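Local coordinates for protein shikimate dehydrogenase (NADP(+)) (PDB 3TNL) that probably catalyses the reversible NADPH-linked reduction of 3-dehydroshikimate to shikimate, a step of chorismate and aromatic amino-acid biosynthesis, at residues D151-G161 and E223-T234. Numbering follows the deposited sequence. Where two conformers were deposited one is given.
Sequences DIIGKKMTICG and EIAESVIFTNAT. With NAD (nicotinamide-adenine-dinucleotide), chain H.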
loop_
_atom_site.group_PDB
_atom_site.type_symbol
_atom_site.label_atom_id
_atom_site.label_comp_id
_atom_site.label_asym_id
_atom_site.label_seq_id
_atom_site.Cartn_x
_atom_site.Cartn_y
_atom_site.Cartn_z
ATOM N N ASP B 151 23.190 29.287 -13.601
ATOM C CA ASP B 151 22.770 30.217 -12.562
ATOM C C ASP B 151 21.790 31.229 -13.143
ATOM O O ASP B 151 22.180 32.117 -13.916
ATOM C CB ASP B 151 23.975 30.950 -11.958
ATOM C CG ASP B 151 23.570 31.986 -10.913
ATOM O OD1 ASP B 151 22.488 31.861 -10.292
ATOM O OD2 ASP B 151 24.368 32.929 -10.699
ATOM N N ILE B 152 20.509 31.077 -12.818
ATOM C CA ILE B 152 19.505 31.993 -13.322
ATOM C C ILE B 152 18.971 32.946 -12.254
ATOM O O ILE B 152 18.077 33.754 -12.520
ATOM C CB ILE B 152 18.339 31.240 -14.054
ATOM C CG1 ILE B 152 17.405 30.527 -13.061
ATOM C CG2 ILE B 152 18.956 30.262 -15.114
ATOM C CD1 ILE B 152 16.068 30.026 -13.709
ATOM N N ILE B 153 19.482 32.854 -11.027
ATOM C CA ILE B 153 19.003 33.710 -9.952
ATOM C C ILE B 153 19.427 35.156 -10.247
ATOM O O ILE B 153 20.553 35.404 -10.668
ATOM C CB ILE B 153 19.549 33.226 -8.578
ATOM C CG1 ILE B 153 19.212 31.738 -8.360
ATOM C CG2 ILE B 153 19.022 34.090 -7.439
ATOM C CD1 ILE B 153 17.763 31.371 -8.505
ATOM N N GLY B 154 18.509 36.084 -10.047
ATOM C CA GLY B 154 18.750 37.496 -10.289
ATOM C C GLY B 154 18.709 37.900 -11.749
ATOM O O GLY B 154 19.080 39.006 -12.105
ATOM N N LYS B 155 18.192 37.002 -12.591
ATOM C CA LYS B 155 18.163 37.219 -14.026
ATOM C C LYS B 155 16.753 37.047 -14.571
ATOM O O LYS B 155 15.807 36.952 -13.816
ATOM C CB LYS B 155 19.158 36.273 -14.691
ATOM C CG LYS B 155 20.571 36.433 -14.141
ATOM C CD LYS B 155 21.550 35.455 -14.697
ATOM C CE LYS B 155 22.891 35.574 -14.011
ATOM N NZ LYS B 155 23.823 34.500 -14.495
ATOM N N LYS B 156 16.633 37.041 -15.893
ATOM C CA LYS B 156 15.357 36.970 -16.585
ATOM C C LYS B 156 15.142 35.648 -17.285
ATOM O O LYS B 156 16.059 35.135 -17.964
ATOM C CB LYS B 156 15.270 38.081 -17.617
ATOM C CG LYS B 156 14.067 38.100 -18.433
ATOM C CD LYS B 156 14.060 39.447 -19.176
ATOM C CE LYS B 156 12.841 39.622 -19.980
ATOM N NZ LYS B 156 12.662 41.062 -20.423
ATOM N N MET B 157 13.968 35.069 -17.089
ATOM C CA MET B 157 13.567 33.858 -17.777
ATOM C C MET B 157 12.398 34.185 -18.664
ATOM O O MET B 157 11.517 34.946 -18.276
ATOM C CB MET B 157 13.134 32.759 -16.781
ATOM C CG MET B 157 12.525 31.508 -17.446
ATOM S SD MET B 157 12.269 30.104 -16.316
ATOM C CE MET B 157 11.082 30.828 -15.177
ATOM N N THR B 158 12.399 33.590 -19.855
ATOM C CA THR B 158 11.286 33.620 -20.786
ATOM C C THR B 158 10.798 32.153 -20.822
ATOM O O THR B 158 11.577 31.254 -20.999
ATOM C CB THR B 158 11.638 34.115 -22.167
ATOM O OG1 THR B 158 11.992 35.505 -22.056
ATOM C CG2 THR B 158 10.479 33.994 -23.120
ATOM N N ILE B 159 9.511 31.945 -20.639
ATOM C CA ILE B 159 8.968 30.597 -20.581
ATOM C C ILE B 159 7.661 30.484 -21.349
ATOM O O ILE B 159 6.822 31.398 -21.322
ATOM C CB ILE B 159 8.822 30.168 -19.106
ATOM C CG1 ILE B 159 8.372 28.706 -18.986
ATOM C CG2 ILE B 159 7.865 31.097 -18.336
ATOM C CD1 ILE B 159 8.393 28.181 -17.549
ATOM N N CYS B 160 7.499 29.361 -22.049
ATOM C CA CYS B 160 6.289 29.039 -22.778
ATOM C C CYS B 160 5.480 28.050 -21.951
ATOM O O CYS B 160 5.967 27.004 -21.560
ATOM C CB CYS B 160 6.579 28.350 -24.115
ATOM S SG CYS B 160 7.550 29.349 -25.236
ATOM N N GLY B 161 4.231 28.407 -21.683
ATOM C CA GLY B 161 3.311 27.530 -20.981
ATOM C C GLY B 161 2.636 28.167 -19.787
ATOM O O GLY B 161 3.092 29.161 -19.217
ATOM N N GLU B 223 12.055 39.486 -25.469
ATOM C CA GLU B 223 12.172 38.769 -24.207
ATOM C C GLU B 223 13.340 37.771 -24.197
ATOM O O GLU B 223 14.164 37.755 -23.244
ATOM C CB GLU B 223 10.837 38.129 -23.793
ATOM C CG GLU B 223 9.675 39.112 -23.675
ATOM C CD GLU B 223 10.016 40.305 -22.849
ATOM O OE1 GLU B 223 10.516 40.116 -21.736
ATOM O OE2 GLU B 223 9.793 41.451 -23.319
ATOM N N ILE B 224 13.430 36.945 -25.232
ATOM C CA ILE B 224 14.532 35.981 -25.297
ATOM C C ILE B 224 15.910 36.665 -25.305
ATOM O O ILE B 224 16.838 36.216 -24.633
ATOM C CB ILE B 224 14.392 35.037 -26.476
ATOM C CG1 ILE B 224 13.161 34.155 -26.345
ATOM C CG2 ILE B 224 15.612 34.135 -26.572
ATOM C CD1 ILE B 224 12.856 33.302 -27.584
ATOM N N ALA B 225 16.037 37.742 -26.068
ATOM C CA ALA B 225 17.273 38.469 -26.159
ATOM C C ALA B 225 17.787 38.951 -24.808
ATOM O O ALA B 225 19.003 39.058 -24.614
ATOM C CB ALA B 225 17.094 39.676 -27.114
ATOM N N GLU B 226 16.845 39.255 -23.917
ATOM C CA GLU B 226 17.141 39.765 -22.576
ATOM C C GLU B 226 17.222 38.711 -21.473
ATOM O O GLU B 226 17.523 39.041 -20.328
ATOM C CB GLU B 226 16.057 40.798 -22.216
ATOM C CG GLU B 226 16.067 41.981 -23.164
ATOM C CD GLU B 226 14.927 42.965 -22.971
ATOM O OE1 GLU B 226 13.962 42.688 -22.225
ATOM O OE2 GLU B 226 15.015 44.036 -23.623
ATOM N N SER B 227 16.973 37.442 -21.826
ATOM C CA SER B 227 16.910 36.350 -20.872
ATOM C C SER B 227 18.137 35.505 -20.788
ATOM O O SER B 227 18.820 35.276 -21.784
ATOM C CB SER B 227 15.772 35.422 -21.247
ATOM O OG SER B 227 14.554 36.106 -21.232
ATOM N N VAL B 228 18.395 35.029 -19.577
ATOM C CA VAL B 228 19.486 34.070 -19.365
ATOM C C VAL B 228 19.040 32.653 -19.855
ATOM O O VAL B 228 19.881 31.843 -20.303
ATOM C CB VAL B 228 19.904 34.030 -17.855
ATOM C CG1 VAL B 228 18.826 33.467 -16.957
ATOM C CG2 VAL B 228 21.182 33.245 -17.733
ATOM N N ILE B 229 17.727 32.430 -19.844
ATOM C CA ILE B 229 17.176 31.128 -20.181
ATOM C C ILE B 229 15.826 31.299 -20.851
ATOM O O ILE B 229 15.025 32.190 -20.502
ATOM C CB ILE B 229 17.038 30.284 -18.885
ATOM C CG1 ILE B 229 16.684 28.820 -19.211
ATOM C CG2 ILE B 229 16.089 30.923 -17.877
ATOM C CD1 ILE B 229 16.811 27.898 -17.997
ATOM N N PHE B 230 15.578 30.422 -21.841
ATOM C CA PHE B 230 14.325 30.287 -22.561
ATOM C C PHE B 230 13.893 28.846 -22.323
ATOM O O PHE B 230 14.616 27.922 -22.641
ATOM C CB PHE B 230 14.504 30.564 -24.062
ATOM C CG PHE B 230 13.273 30.316 -24.888
ATOM C CD1 PHE B 230 12.108 30.979 -24.600
ATOM C CD2 PHE B 230 13.287 29.452 -25.973
ATOM C CE1 PHE B 230 10.982 30.786 -25.355
ATOM C CE2 PHE B 230 12.127 29.257 -26.729
ATOM C CZ PHE B 230 10.969 29.917 -26.392
ATOM N N THR B 231 12.708 28.672 -21.786
ATOM C CA THR B 231 12.198 27.365 -21.403
ATOM C C THR B 231 10.876 27.007 -22.027
ATOM O O THR B 231 9.966 27.816 -22.068
ATOM C CB THR B 231 11.950 27.381 -19.844
ATOM O OG1 THR B 231 13.192 27.658 -19.180
ATOM C CG2 THR B 231 11.356 26.053 -19.328
ATOM N N ASN B 232 10.774 25.795 -22.545
ATOM C CA ASN B 232 9.517 25.263 -22.986
ATOM C C ASN B 232 8.902 24.454 -21.841
ATOM O O ASN B 232 9.487 23.487 -21.362
ATOM C CB ASN B 232 9.637 24.299 -24.166
ATOM C CG ASN B 232 8.294 23.670 -24.493
ATOM O OD1 ASN B 232 7.327 24.390 -24.816
ATOM N ND2 ASN B 232 8.168 22.349 -24.315
ATOM N N ALA B 233 7.707 24.839 -21.437
ATOM C CA ALA B 233 6.934 24.115 -20.423
ATOM C C ALA B 233 5.539 23.817 -20.966
ATOM O O ALA B 233 4.526 23.988 -20.285
ATOM C CB ALA B 233 6.910 24.842 -19.068
ATOM N N THR B 234 5.477 23.439 -22.240
ATOM C CA THR B 234 4.245 22.991 -22.886
ATOM C C THR B 234 4.460 21.572 -23.366
ATOM O O THR B 234 5.593 21.062 -23.334
ATOM C CB THR B 234 3.867 23.813 -24.141
ATOM O OG1 THR B 234 4.792 23.517 -25.198
ATOM C CG2 THR B 234 3.826 25.339 -23.865
HETATM P PA NAD H . -0.916 21.009 -18.873
HETATM O O1A NAD H . -1.966 20.197 -19.628
HETATM O O2A NAD H . -1.194 21.380 -17.429
HETATM O O5B NAD H . -0.547 22.318 -19.755
HETATM C C5B NAD H . -0.350 22.300 -21.169
HETATM C C4B NAD H . 0.352 23.591 -21.605
HETATM O O4B NAD H . 0.759 23.463 -22.977
HETATM C C3B NAD H . -0.585 24.784 -21.624
HETATM O O3B NAD H . 0.202 25.972 -21.360
HETATM C C2B NAD H . -1.105 24.848 -23.041
HETATM O O2B NAD H . -1.474 26.158 -23.449
HETATM C C1B NAD H . 0.112 24.392 -23.819
HETATM N N9A NAD H . -0.123 23.785 -25.134
HETATM C C8A NAD H . -0.590 22.531 -25.344
HETATM N N7A NAD H . -0.613 22.281 -26.670
HETATM C C5A NAD H . -0.146 23.363 -27.341
HETATM C C6A NAD H . 0.076 23.726 -28.654
HETATM N N6A NAD H . -0.177 22.866 -29.647
HETATM N N1A NAD H . 0.608 24.934 -28.943
HETATM C C2A NAD H . 0.881 25.824 -27.957
HETATM N N3A NAD H . 0.689 25.548 -26.648
HETATM C C4A NAD H . 0.185 24.342 -26.299
HETATM O O3 NAD H . 0.438 20.169 -18.999
HETATM P PN NAD H . 1.631 20.061 -17.927
HETATM O O1N NAD H . 1.332 19.038 -16.859
HETATM O O2N NAD H . 2.090 21.466 -17.532
HETATM O O5D NAD H . 2.810 19.362 -18.773
HETATM C C5D NAD H . 3.369 20.065 -19.877
HETATM C C4D NAD H . 4.610 19.277 -20.249
HETATM O O4D NAD H . 5.475 19.183 -19.103
HETATM C C3D NAD H . 4.267 17.848 -20.640
HETATM O O3D NAD H . 4.961 17.533 -21.851
HETATM C C2D NAD H . 4.769 17.002 -19.483
HETATM O O2D NAD H . 5.121 15.657 -19.876
HETATM C C1D NAD H . 5.950 17.830 -18.991
HETATM N N1N NAD H . 6.351 17.633 -17.596
HETATM C C2N NAD H . 7.611 17.252 -17.316
HETATM C C3N NAD H . 8.025 17.077 -15.999
HETATM C C7N NAD H . 9.418 16.657 -15.658
HETATM O O7N NAD H . 9.567 16.165 -14.540
HETATM N N7N NAD H . 10.423 16.859 -16.537
HETATM C C4N NAD H . 7.109 17.299 -14.959
HETATM C C5N NAD H . 5.813 17.697 -15.275
HETATM C C6N NAD H . 5.448 17.856 -16.611
HETATM O O HOH W 1 18.659 38.090 -17.907
#
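Lys-156 NZ is gripped by two carboxylates at the C-terminal end of helix 217-226: Glu-223 OE1 at 2.7 Å, met from the syn side but well out of the carboxylate plane, and Glu-226 OE1 at 2.8 Å, met nearly head-on. The Lys-156 side chain, its CG turned opposite the backbone N (chi1 177°) and fully extended beyond, carries the amine past the carbonyl of Glu-226 to both acids; Ser-182 and Lys-222 bind the same two oxygens. Beside this network Thr-158 OG1 donates to Ser-227 OG (2.8 Å), which in turn donates to Glu-223 O (2.6 Å), a two-bond chain tying strand 156-160 to the helix end. Past the helix, Val-228 wedges CG1 against Ile-152 CB and Lys-155 CB.

Strands 156-160 and 229-232 run parallel, joined by Thr-158 N to Ile-229 O, Thr-231 N to Thr-158 O and Cys-160 N to Thr-231 O; Val-228 N to Lys-156 O and Ala-233 N to Cys-160 O extend the pairing at both ends. On one face Met-157, in one of its two conformers, lies alongside Ile-229, Met-157 CG 3.6 Å from Ile-229 CG2, beneath helices 137-147 and 164-175. On the other, Cys-160 SG approaches the Phe-230 ring obliquely, 3.7 Å from CZ, while Ile-224 CD1 sits over the ring centre. Both strands lead to the cofactor: Gly-161 CA lies 3.5 Å from NAD O3B, and Thr-234 lays CB against the same adenosine ribose. These are the adjacent first and fourth strands of a Rossmann fold, with Gly-161 opening the glycine-rich dinucleotide-binding turn.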